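Local coordinates for putative branched-chain amino acid transport system substrate-binding protein (Rhodopseudomonas palustris, PDB 3TX6) that probably serves as the periplasmic solute-binding component of an ABC transporter, and binds the aromatic acid 3-(4-hydroxyphenyl)pyruvic acid, at residues Glu239-Ser245 and Arg348-Lys354; Asp71-Ser77 and Val94-Ala100; Gln117-Ile121 and Leu150-Asp154. The contacts are given in a common frame with arbitrary orientation. Numbering follows the deposited sequence.

Contact 1: residues Glu239-Ser245 and Arg348-Lys354; sequences EGVLMAS and RILLTVK. With SO4 (sulfate ion), chain B.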
loop_
_atom_site.group_PDB
_atom_site.type_symbol
_atom_site.label_atom_id
_atom_site.label_comp_id
_atom_site.label_asym_id
_atom_site.label_seq_id
_atom_site.Cartn_x
_atom_site.Cartn_y
_atom_site.Cartn_z
ATOM N N GLU A 239 18.776 1.272 -11.885
ATOM C CA GLU A 239 18.582 1.815 -13.233
ATOM C C GLU A 239 17.711 0.853 -14.032
ATOM O O GLU A 239 17.936 -0.334 -14.002
ATOM C CB GLU A 239 19.960 2.045 -13.892
ATOM C CG GLU A 239 19.983 2.464 -15.372
ATOM C CD GLU A 239 19.863 1.279 -16.373
ATOM O OE1 GLU A 239 20.744 0.313 -16.504
ATOM O OE2 GLU A 239 18.851 1.362 -17.067
ATOM N N GLY A 240 16.685 1.379 -14.712
ATOM C CA GLY A 240 15.890 0.568 -15.650
ATOM C C GLY A 240 14.839 -0.317 -15.042
ATOM O O GLY A 240 14.139 -1.019 -15.777
ATOM N N VAL A 241 14.730 -0.295 -13.704
ATOM C CA VAL A 241 13.769 -1.140 -12.986
ATOM C C VAL A 241 12.409 -0.762 -13.491
ATOM O O VAL A 241 12.177 0.414 -13.946
ATOM C CB VAL A 241 13.893 -0.971 -11.441
ATOM C CG1 VAL A 241 13.347 0.381 -10.980
ATOM C CG2 VAL A 241 13.227 -2.124 -10.657
ATOM N N LEU A 242 11.503 -1.732 -13.488
ATOM C CA LEU A 242 10.080 -1.408 -13.721
ATOM C C LEU A 242 9.382 -1.638 -12.403
ATOM O O LEU A 242 9.587 -2.658 -11.749
ATOM C CB LEU A 242 9.468 -2.333 -14.776
ATOM C CG LEU A 242 9.916 -2.192 -16.226
ATOM C CD1 LEU A 242 9.950 -0.714 -16.697
ATOM C CD2 LEU A 242 11.289 -2.861 -16.300
HETATM N N MSE A 243 8.510 -0.710 -12.053
HETATM C CA MSE A 243 7.950 -0.711 -10.697
HETATM C C MSE A 243 6.530 -0.293 -10.785
HETATM O O MSE A 243 6.212 0.735 -11.412
HETATM C CB MSE A 243 8.761 0.246 -9.820
HETATM C CG MSE A 243 8.042 0.409 -8.493
HETATM SE SE MSE A 243 8.958 1.631 -7.304
HETATM C CE MSE A 243 10.780 0.859 -7.191
ATOM N N ALA A 244 5.649 -1.101 -10.197
ATOM C CA ALA A 244 4.231 -0.739 -10.102
ATOM C C ALA A 244 4.137 0.320 -9.021
ATOM O O ALA A 244 4.801 0.213 -7.971
ATOM C CB ALA A 244 3.368 -1.956 -9.743
ATOM N N SER A 245 3.357 1.372 -9.287
ATOM C CA SER A 245 3.213 2.476 -8.349
ATOM C C SER A 245 1.829 3.025 -8.437
ATOM O O SER A 245 1.214 2.996 -9.477
ATOM C CB SER A 245 4.174 3.581 -8.751
ATOM O OG SER A 245 4.111 4.670 -7.927
ATOM N N ARG A 348 -3.077 2.998 -10.886
ATOM C CA ARG A 348 -1.686 2.658 -11.082
ATOM C C ARG A 348 -1.031 3.241 -12.311
ATOM O O ARG A 348 -1.653 3.506 -13.311
ATOM C CB ARG A 348 -1.493 1.169 -11.101
ATOM C CG ARG A 348 -1.738 0.475 -12.428
ATOM C CD ARG A 348 -3.171 0.468 -12.913
ATOM N NE ARG A 348 -3.228 -0.161 -14.224
ATOM C CZ ARG A 348 -2.871 0.391 -15.380
ATOM N NH1 ARG A 348 -2.476 1.649 -15.478
ATOM N NH2 ARG A 348 -3.002 -0.316 -16.475
ATOM N N ILE A 349 0.262 3.414 -12.161
ATOM C CA ILE A 349 1.137 3.789 -13.259
ATOM C C ILE A 349 2.319 2.884 -13.175
ATOM O O ILE A 349 2.516 2.173 -12.176
ATOM C CB ILE A 349 1.589 5.254 -13.188
ATOM C CG1 ILE A 349 2.438 5.538 -11.907
ATOM C CG2 ILE A 349 0.389 6.188 -13.255
ATOM C CD1 ILE A 349 2.995 6.947 -11.871
ATOM N N LEU A 350 3.140 2.922 -14.207
ATOM C CA LEU A 350 4.335 2.131 -14.217
ATOM C C LEU A 350 5.513 3.098 -14.203
ATOM O O LEU A 350 5.560 4.083 -14.979
ATOM C CB LEU A 350 4.386 1.292 -15.490
ATOM C CG LEU A 350 5.546 0.267 -15.598
ATOM C CD1 LEU A 350 5.538 -0.832 -14.533
ATOM C CD2 LEU A 350 5.551 -0.377 -16.989
ATOM N N LEU A 351 6.433 2.852 -13.292
ATOM C CA LEU A 351 7.659 3.685 -13.145
ATOM C C LEU A 351 8.861 2.961 -13.573
ATOM O O LEU A 351 8.985 1.720 -13.434
ATOM C CB LEU A 351 7.891 4.085 -11.687
ATOM C CG LEU A 351 6.873 4.981 -10.993
ATOM C CD1 LEU A 351 7.237 5.161 -9.516
ATOM C CD2 LEU A 351 6.789 6.265 -11.791
ATOM N N THR A 352 9.815 3.732 -14.091
ATOM C CA THR A 352 11.159 3.232 -14.190
ATOM C C THR A 352 12.095 4.226 -13.473
ATOM O O THR A 352 11.648 5.251 -12.973
ATOM C CB THR A 352 11.537 2.957 -15.677
ATOM O OG1 THR A 352 12.729 2.199 -15.733
ATOM C CG2 THR A 352 11.683 4.264 -16.503
ATOM N N VAL A 353 13.373 3.867 -13.383
ATOM C CA VAL A 353 14.427 4.712 -12.813
ATOM C C VAL A 353 15.426 5.057 -13.910
ATOM O O VAL A 353 15.999 4.156 -14.541
ATOM C CB VAL A 353 15.092 3.991 -11.644
ATOM C CG1 VAL A 353 16.286 4.787 -11.151
ATOM C CG2 VAL A 353 14.100 3.804 -10.503
ATOM N N LYS A 354 15.582 6.370 -14.168
ATOM C CA LYS A 354 16.591 6.861 -15.099
ATOM C C LYS A 354 17.307 8.050 -14.459
ATOM O O LYS A 354 16.657 8.948 -13.931
ATOM C CB LYS A 354 15.959 7.327 -16.434
ATOM C CG LYS A 354 15.046 6.329 -17.150
ATOM C CD LYS A 354 15.759 5.048 -17.597
ATOM C CE LYS A 354 16.589 5.232 -18.860
ATOM N NZ LYS A 354 17.020 3.893 -19.332
HETATM S S SO4 B . -1.715 1.945 -19.055
HETATM O O1 SO4 B . -1.175 0.584 -19.341
HETATM O O2 SO4 B . -0.919 2.613 -17.988
HETATM O O3 SO4 B . -1.657 2.764 -20.294
HETATM O O4 SO4 B . -3.133 1.830 -18.637
#
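Entering the pairing, R348 leaves the backbone sideways and its long side chain leads off to touch M122. Its guanidinium binds a sulfate ion, probably from the crystallisation liquor, through NH1 to O2 (3.1 Å) and NH2 to O4 (3.0 Å). I349 makes the first hydrogen-bonded antiparallel pair: its N gives to S245 O at 2.9 Å, and S245 N gives to I349 O at 3.1 Å. L350 faces A244 in a non-hydrogen-bonded pair. Its branched end reaches L242, with L350 CD1 4.2 Å from L242 CB, and both leucines lie against H129 of helix 119-130, where apolar side chains suit a buried face. L351 repeats the two-way pairing, with L351 N to M243 O and M243 N to L351 O both at 2.8 Å; its CD1 packs 3.5 Å from S245 CB, where the small serine leaves room. T352 then lets a side chain do what backbone does elsewhere, OG1 giving to V241 O at 2.6 Å. V353 packs its CG2 against V241 CG1 (3.5 Å) and accepts from G240 N through O (2.9 Å), while G240, at phi 80°, turns without strain. At the exposed end, K354 NZ and E239 OE2 form a long salt bridge of 3.9 Å. Strand 349-354 thus runs antiparallel beside the parallel strands of the second lobe's sheet, in the two-lobed fold of the periplasmic binding proteins.

Contact 2: residues Asp71-Ser77 and Val94-Ala100; sequences DVIMGSS and VPHIALA. With ENO (3-(4-hydroxy-phenyl)pyruvic acid), chain D.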
loop_
_atom_site.group_PDB
_atom_site.type_symbol
_atom_site.label_atom_id
_atom_site.label_comp_id
_atom_site.label_asym_id
_atom_site.label_seq_id
_atom_site.Cartn_x
_atom_site.Cartn_y
_atom_site.Cartn_z
ATOM N N ASP A 71 -14.289 5.483 16.269
ATOM C CA ASP A 71 -15.247 5.278 15.181
ATOM C C ASP A 71 -14.653 4.542 14.004
ATOM O O ASP A 71 -15.357 3.874 13.290
ATOM C CB ASP A 71 -15.739 6.648 14.762
ATOM C CG ASP A 71 -16.459 7.363 15.899
ATOM O OD1 ASP A 71 -17.475 6.876 16.382
ATOM O OD2 ASP A 71 -15.960 8.436 16.319
ATOM N N VAL A 72 -13.359 4.771 13.759
ATOM C CA VAL A 72 -12.614 4.165 12.636
ATOM C C VAL A 72 -11.220 3.822 13.115
ATOM O O VAL A 72 -10.635 4.594 13.904
ATOM C CB VAL A 72 -12.493 5.167 11.437
ATOM C CG1 VAL A 72 -11.774 4.572 10.244
ATOM C CG2 VAL A 72 -13.885 5.662 11.022
ATOM N N ILE A 73 -10.679 2.709 12.619
ATOM C CA ILE A 73 -9.288 2.356 12.858
ATOM C C ILE A 73 -8.568 2.169 11.532
ATOM O O ILE A 73 -9.175 1.789 10.523
ATOM C CB ILE A 73 -9.141 1.168 13.834
ATOM C CG1 ILE A 73 -9.648 -0.113 13.305
ATOM C CG2 ILE A 73 -9.756 1.512 15.163
ATOM C CD1 ILE A 73 -9.373 -1.300 14.241
HETATM N N MSE A 74 -7.282 2.501 11.531
HETATM C CA MSE A 74 -6.466 2.455 10.330
HETATM C C MSE A 74 -5.153 1.758 10.633
HETATM O O MSE A 74 -4.627 1.813 11.728
HETATM C CB MSE A 74 -6.101 3.862 9.831
HETATM C CG MSE A 74 -7.307 4.765 9.675
HETATM SE SE MSE A 74 -6.814 6.531 9.037
HETATM C CE MSE A 74 -5.153 6.034 8.184
ATOM N N GLY A 75 -4.632 1.072 9.627
ATOM C CA GLY A 75 -3.298 0.508 9.706
ATOM C C GLY A 75 -3.273 -0.891 9.137
ATOM O O GLY A 75 -4.284 -1.387 8.605
ATOM N N SER A 76 -2.144 -1.575 9.208
ATOM C CA SER A 76 -0.851 -1.068 9.620
ATOM C C SER A 76 -0.061 -0.824 8.311
ATOM O O SER A 76 -0.647 -0.639 7.272
ATOM C CB SER A 76 -0.182 -2.098 10.577
ATOM O OG SER A 76 1.140 -1.724 10.959
ATOM N N SER A 77 1.277 -0.833 8.399
ATOM C CA SER A 77 2.136 -0.458 7.276
ATOM C C SER A 77 2.525 -1.639 6.368
ATOM O O SER A 77 2.945 -1.460 5.229
ATOM C CB SER A 77 3.421 0.208 7.799
ATOM O OG SER A 77 3.108 1.389 8.546
ATOM N N VAL A 94 -15.857 -2.375 14.115
ATOM C CA VAL A 94 -15.382 -1.033 13.872
ATOM C C VAL A 94 -14.807 -0.971 12.441
ATOM O O VAL A 94 -14.027 -1.804 12.057
ATOM C CB VAL A 94 -14.293 -0.636 14.883
ATOM C CG1 VAL A 94 -13.794 0.807 14.592
ATOM C CG2 VAL A 94 -14.816 -0.768 16.314
ATOM N N PRO A 95 -15.187 0.068 11.667
ATOM C CA PRO A 95 -14.595 0.214 10.341
ATOM C C PRO A 95 -13.083 0.273 10.414
ATOM O O PRO A 95 -12.504 1.009 11.230
ATOM C CB PRO A 95 -15.171 1.534 9.830
ATOM C CG PRO A 95 -16.508 1.634 10.553
ATOM C CD PRO A 95 -16.255 1.058 11.907
ATOM N N HIS A 96 -12.456 -0.449 9.497
ATOM C CA HIS A 96 -11.010 -0.521 9.393
ATOM C C HIS A 96 -10.577 -0.167 8.008
ATOM O O HIS A 96 -11.005 -0.798 7.030
ATOM C CB HIS A 96 -10.582 -1.963 9.739
ATOM C CG HIS A 96 -9.149 -2.252 9.410
ATOM N ND1 HIS A 96 -8.739 -3.452 8.896
ATOM C CD2 HIS A 96 -8.000 -1.457 9.543
ATOM C CE1 HIS A 96 -7.408 -3.401 8.696
ATOM N NE2 HIS A 96 -6.956 -2.183 9.082
ATOM N N ILE A 97 -9.714 0.848 7.895
ATOM C CA ILE A 97 -9.096 1.171 6.618
ATOM C C ILE A 97 -7.626 0.712 6.660
ATOM O O ILE A 97 -6.795 1.257 7.423
ATOM C CB ILE A 97 -9.176 2.679 6.294
ATOM C CG1 ILE A 97 -10.621 3.129 6.191
ATOM C CG2 ILE A 97 -8.471 2.944 4.998
ATOM C CD1 ILE A 97 -10.841 4.641 6.044
ATOM N N ALA A 98 -7.343 -0.356 5.915
ATOM C CA ALA A 98 -6.024 -0.961 5.843
ATOM C C ALA A 98 -5.073 -0.071 5.056
ATOM O O ALA A 98 -5.441 0.424 3.988
ATOM C CB ALA A 98 -6.107 -2.376 5.251
ATOM N N LEU A 99 -3.821 0.001 5.533
ATOM C CA LEU A 99 -2.768 0.774 4.864
ATOM C C LEU A 99 -1.680 -0.130 4.219
ATOM O O LEU A 99 -0.691 0.383 3.702
ATOM C CB LEU A 99 -2.178 1.814 5.817
ATOM C CG LEU A 99 -3.149 2.818 6.439
ATOM C CD1 LEU A 99 -2.409 3.814 7.371
ATOM C CD2 LEU A 99 -4.014 3.571 5.412
ATOM N N ALA A 100 -1.916 -1.445 4.214
ATOM C CA ALA A 100 -1.107 -2.447 3.522
ATOM C C ALA A 100 -2.055 -3.411 2.865
ATOM O O ALA A 100 -3.161 -3.562 3.326
ATOM C CB ALA A 100 -0.226 -3.215 4.490
HETATM O O4 ENO D . 2.151 -4.898 2.576
HETATM C C9 ENO D . 2.534 -1.637 1.653
HETATM C C8 ENO D . 1.796 -0.722 0.931
HETATM C C7 ENO D . 1.673 -0.829 -0.463
HETATM C C6 ENO D . 2.228 -1.930 -1.087
HETATM C C5 ENO D . 2.991 -2.851 -0.375
HETATM C C4 ENO D . 3.142 -2.724 1.017
HETATM O O3 ENO D . 0.898 0.106 -1.135
HETATM C C3 ENO D . 4.017 -3.671 1.789
HETATM C C2 ENO D . 3.388 -4.813 2.490
HETATM C C1 ENO D . 4.274 -5.745 3.174
HETATM O O2 ENO D . 3.750 -6.680 3.814
HETATM O O1 ENO D . 5.533 -5.611 3.111
#
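A cis peptide bond joins G75 to S76, an uncommon arrangement where no proline follows, and the carbonyl of that peptide is well supported. G75 O accepts from H96 NE2 at 2.8 Å, takes a weak bond from L99 N at 3.4 Å, and has A98 CA 3.3 Å away. Glycine fits here because at phi 137° and psi -176° a CB would be jammed against the preceding carbonyl oxygen. Upstream the strands run in parallel, 15° apart, and backbone bonds step between them: I73 N to P95 O (2.9 Å), I97 N to I73 O (2.8 Å) and G75 N to I97 O (3.1 Å). P95 has no NH to offer but still serves as acceptor. This is a beta-alpha-beta unit of the Rossmann-like first lobe, helix 79-92 linking strand 72-75 to strand 96-98. The helix packs on the face carrying I73 and H96, the imidazole touching V85 and A89. On the M74 and I97 face the side chains meet A290 of helix 282-304, and selenomethionine M74 reaches L99, CE to CD1 at 3.6 Å. Beyond the strands both segments enter the ligand pocket: S77 O lies 3.6 Å from ENO C9, A100 CB 3.5 Å from ENO O4, and L99 O 3.9 Å from ENO C8. The hydroxyls of S76 and S77 are taken up elsewhere, by D50 and E27, and S76 N is bound to T82.

Contact 3: residues Gln117-Ile121 and Leu150-Asp154; sequences QPIPI and LWFND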
loop_
_atom_site.group_PDB
_atom_site.type_symbol
_atom_site.label_atom_id
_atom_site.label_comp_id
_atom_site.label_asym_id
_atom_site.label_seq_id
_atom_site.Cartn_x
_atom_site.Cartn_y
_atom_site.Cartn_z
ATOM N N GLN A 117 -3.306 -0.558 -3.641
ATOM C CA GLN A 117 -3.742 -1.275 -4.779
ATOM C C GLN A 117 -3.659 -2.796 -4.537
ATOM O O GLN A 117 -2.684 -3.285 -3.988
ATOM C CB GLN A 117 -2.894 -0.923 -5.996
ATOM C CG GLN A 117 -3.032 0.536 -6.445
ATOM C CD GLN A 117 -2.227 1.537 -5.631
ATOM O OE1 GLN A 117 -1.471 1.152 -4.742
ATOM N NE2 GLN A 117 -2.358 2.838 -5.967
ATOM N N PRO A 118 -4.707 -3.541 -4.954
ATOM C CA PRO A 118 -4.663 -4.988 -4.841
ATOM C C PRO A 118 -3.598 -5.579 -5.708
ATOM O O PRO A 118 -3.273 -5.040 -6.781
ATOM C CB PRO A 118 -6.069 -5.422 -5.256
ATOM C CG PRO A 118 -6.554 -4.367 -6.163
ATOM C CD PRO A 118 -5.921 -3.081 -5.649
ATOM N N ILE A 119 -2.982 -6.637 -5.223
ATOM C CA ILE A 119 -1.901 -7.263 -5.956
ATOM C C ILE A 119 -2.230 -7.545 -7.431
ATOM O O ILE A 119 -1.387 -7.256 -8.254
ATOM C CB ILE A 119 -1.369 -8.502 -5.223
ATOM C CG1 ILE A 119 -0.306 -8.133 -4.177
ATOM C CG2 ILE A 119 -0.749 -9.543 -6.174
ATOM C CD1 ILE A 119 -0.772 -7.182 -3.117
ATOM N N PRO A 120 -3.451 -8.036 -7.773
ATOM C CA PRO A 120 -3.667 -8.343 -9.208
ATOM C C PRO A 120 -3.626 -7.141 -10.117
ATOM O O PRO A 120 -3.233 -7.294 -11.269
ATOM C CB PRO A 120 -5.011 -9.080 -9.222
ATOM C CG PRO A 120 -5.004 -9.767 -7.879
ATOM C CD PRO A 120 -4.421 -8.741 -6.930
ATOM N N ILE A 121 -3.995 -5.957 -9.634
ATOM C CA ILE A 121 -3.910 -4.767 -10.458
ATOM C C ILE A 121 -2.440 -4.435 -10.722
ATOM O O ILE A 121 -2.047 -4.099 -11.848
ATOM C CB ILE A 121 -4.704 -3.575 -9.852
ATOM C CG1 ILE A 121 -6.241 -3.807 -9.924
ATOM C CG2 ILE A 121 -4.254 -2.239 -10.441
ATOM C CD1 ILE A 121 -7.108 -2.683 -9.311
ATOM N N LEU A 150 0.880 -13.740 -1.756
ATOM C CA LEU A 150 -0.100 -13.092 -2.642
ATOM C C LEU A 150 0.573 -12.788 -3.997
ATOM O O LEU A 150 -0.007 -12.988 -5.060
ATOM C CB LEU A 150 -0.608 -11.787 -2.088
ATOM C CG LEU A 150 -1.604 -11.835 -0.951
ATOM C CD1 LEU A 150 -1.662 -10.481 -0.233
ATOM C CD2 LEU A 150 -2.962 -12.243 -1.507
ATOM N N TRP A 151 1.806 -12.325 -3.957
ATOM C CA TRP A 151 2.525 -11.941 -5.200
ATOM C C TRP A 151 2.901 -13.126 -6.025
ATOM O O TRP A 151 2.691 -13.139 -7.254
ATOM C CB TRP A 151 3.737 -11.103 -4.847
ATOM C CG TRP A 151 3.395 -9.631 -4.859
ATOM C CD1 TRP A 151 3.301 -8.746 -3.790
ATOM C CD2 TRP A 151 3.137 -8.863 -6.045
ATOM N NE1 TRP A 151 2.986 -7.504 -4.237
ATOM C CE2 TRP A 151 2.832 -7.524 -5.617
ATOM C CE3 TRP A 151 3.082 -9.169 -7.409
ATOM C CZ2 TRP A 151 2.573 -6.507 -6.525
ATOM C CZ3 TRP A 151 2.818 -8.136 -8.290
ATOM C CH2 TRP A 151 2.555 -6.844 -7.861
ATOM N N PHE A 152 3.442 -14.146 -5.369
ATOM C CA PHE A 152 3.741 -15.378 -6.106
ATOM C C PHE A 152 2.495 -15.993 -6.714
ATOM O O PHE A 152 2.530 -16.395 -7.864
ATOM C CB PHE A 152 4.488 -16.419 -5.285
ATOM C CG PHE A 152 4.857 -17.629 -6.081
ATOM C CD1 PHE A 152 5.784 -17.537 -7.119
ATOM C CD2 PHE A 152 4.274 -18.844 -5.811
ATOM C CE1 PHE A 152 6.104 -18.642 -7.877
ATOM C CE2 PHE A 152 4.606 -19.957 -6.554
ATOM C CZ PHE A 152 5.524 -19.855 -7.581
ATOM N N ASN A 153 1.419 -16.093 -5.953
ATOM C CA ASN A 153 0.223 -16.703 -6.474
ATOM C C ASN A 153 -0.314 -15.954 -7.690
ATOM O O ASN A 153 -0.824 -16.574 -8.644
ATOM C CB ASN A 153 -0.852 -16.778 -5.409
ATOM C CG ASN A 153 -0.520 -17.735 -4.301
ATOM O OD1 ASN A 153 0.392 -18.558 -4.411
ATOM N ND2 ASN A 153 -1.300 -17.652 -3.227
ATOM N N ASP A 154 -0.191 -14.637 -7.655
ATOM C CA ASP A 154 -0.632 -13.812 -8.767
ATOM C C ASP A 154 0.264 -14.046 -10.003
ATOM O O ASP A 154 -0.242 -14.120 -11.144
ATOM C CB ASP A 154 -0.639 -12.320 -8.369
ATOM C CG ASP A 154 -1.147 -11.421 -9.488
ATOM O OD1 ASP A 154 -2.361 -11.498 -9.754
ATOM O OD2 ASP A 154 -0.328 -10.678 -10.125
#
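Segment 117-121 is where a stretch of extended loop turns into helix 119-130, with P118 in the N-cap position, while 150-154 is continuous helix, as the bond from D154 N to L150 O (3.1 Å) attests. The backbones come close at two places, I119 to W151 (6.5 Å between CA atoms) and P120 to D154 (6.3 Å between CA atoms). Prolines suit this start, since the first turn of a helix leaves backbone NH groups without an acceptor within the helix; within the segment a weak bond, I121 N to P118 O at 3.1 Å, begins to close the turn. The two helices belong to the second lobe of the periplasmic binding protein fold, helix 119-130 preceding strand 137-143 and helix 146-161 following it. I119 fills the gap between them. Its CG1 sits over the face of the W151 five-membered ring, 3.5 Å from the centroid and 19° off the normal, a CH-pi contact, and also lies 4.2 Å from L150 CB. Its CG2 meets D154 CB at 3.5 Å. W151, whose flat ring also touches M122 and L126, comes within about 6 Å of the bound ENO at the nearest atoms. P120 CA and D154 OD1 are 3.5 Å apart, but the carboxylate is bound elsewhere, by Y127 OH and by Q158 NE2, which also bonds P120 O. Q117 OE1 accepts from Q282, itself a ligand-binding residue.

In the fold
Read from the N terminus, contact 2 comes first, closing a short loop of 16 residues, almost all helix, within the first lobe. The chain then crosses to the second lobe, where contact 3 closes a 28-residue loop through the rest of helix 119-130, strand 137-143 and the start of helix 146-161. Contact 1 closes last, over 102 residues whose helix 282-304 reaches back to pack on the strands of contact 2. The three loops follow in series, neither nested nor crossed. Contacts 1 and 3 touch, R348 CD lying 3.8 Å from I121 CG2, bringing the antiparallel side of the second sheet against helix 119-130. Contact 2 touches neither, and the ligand lies between it and contact 3.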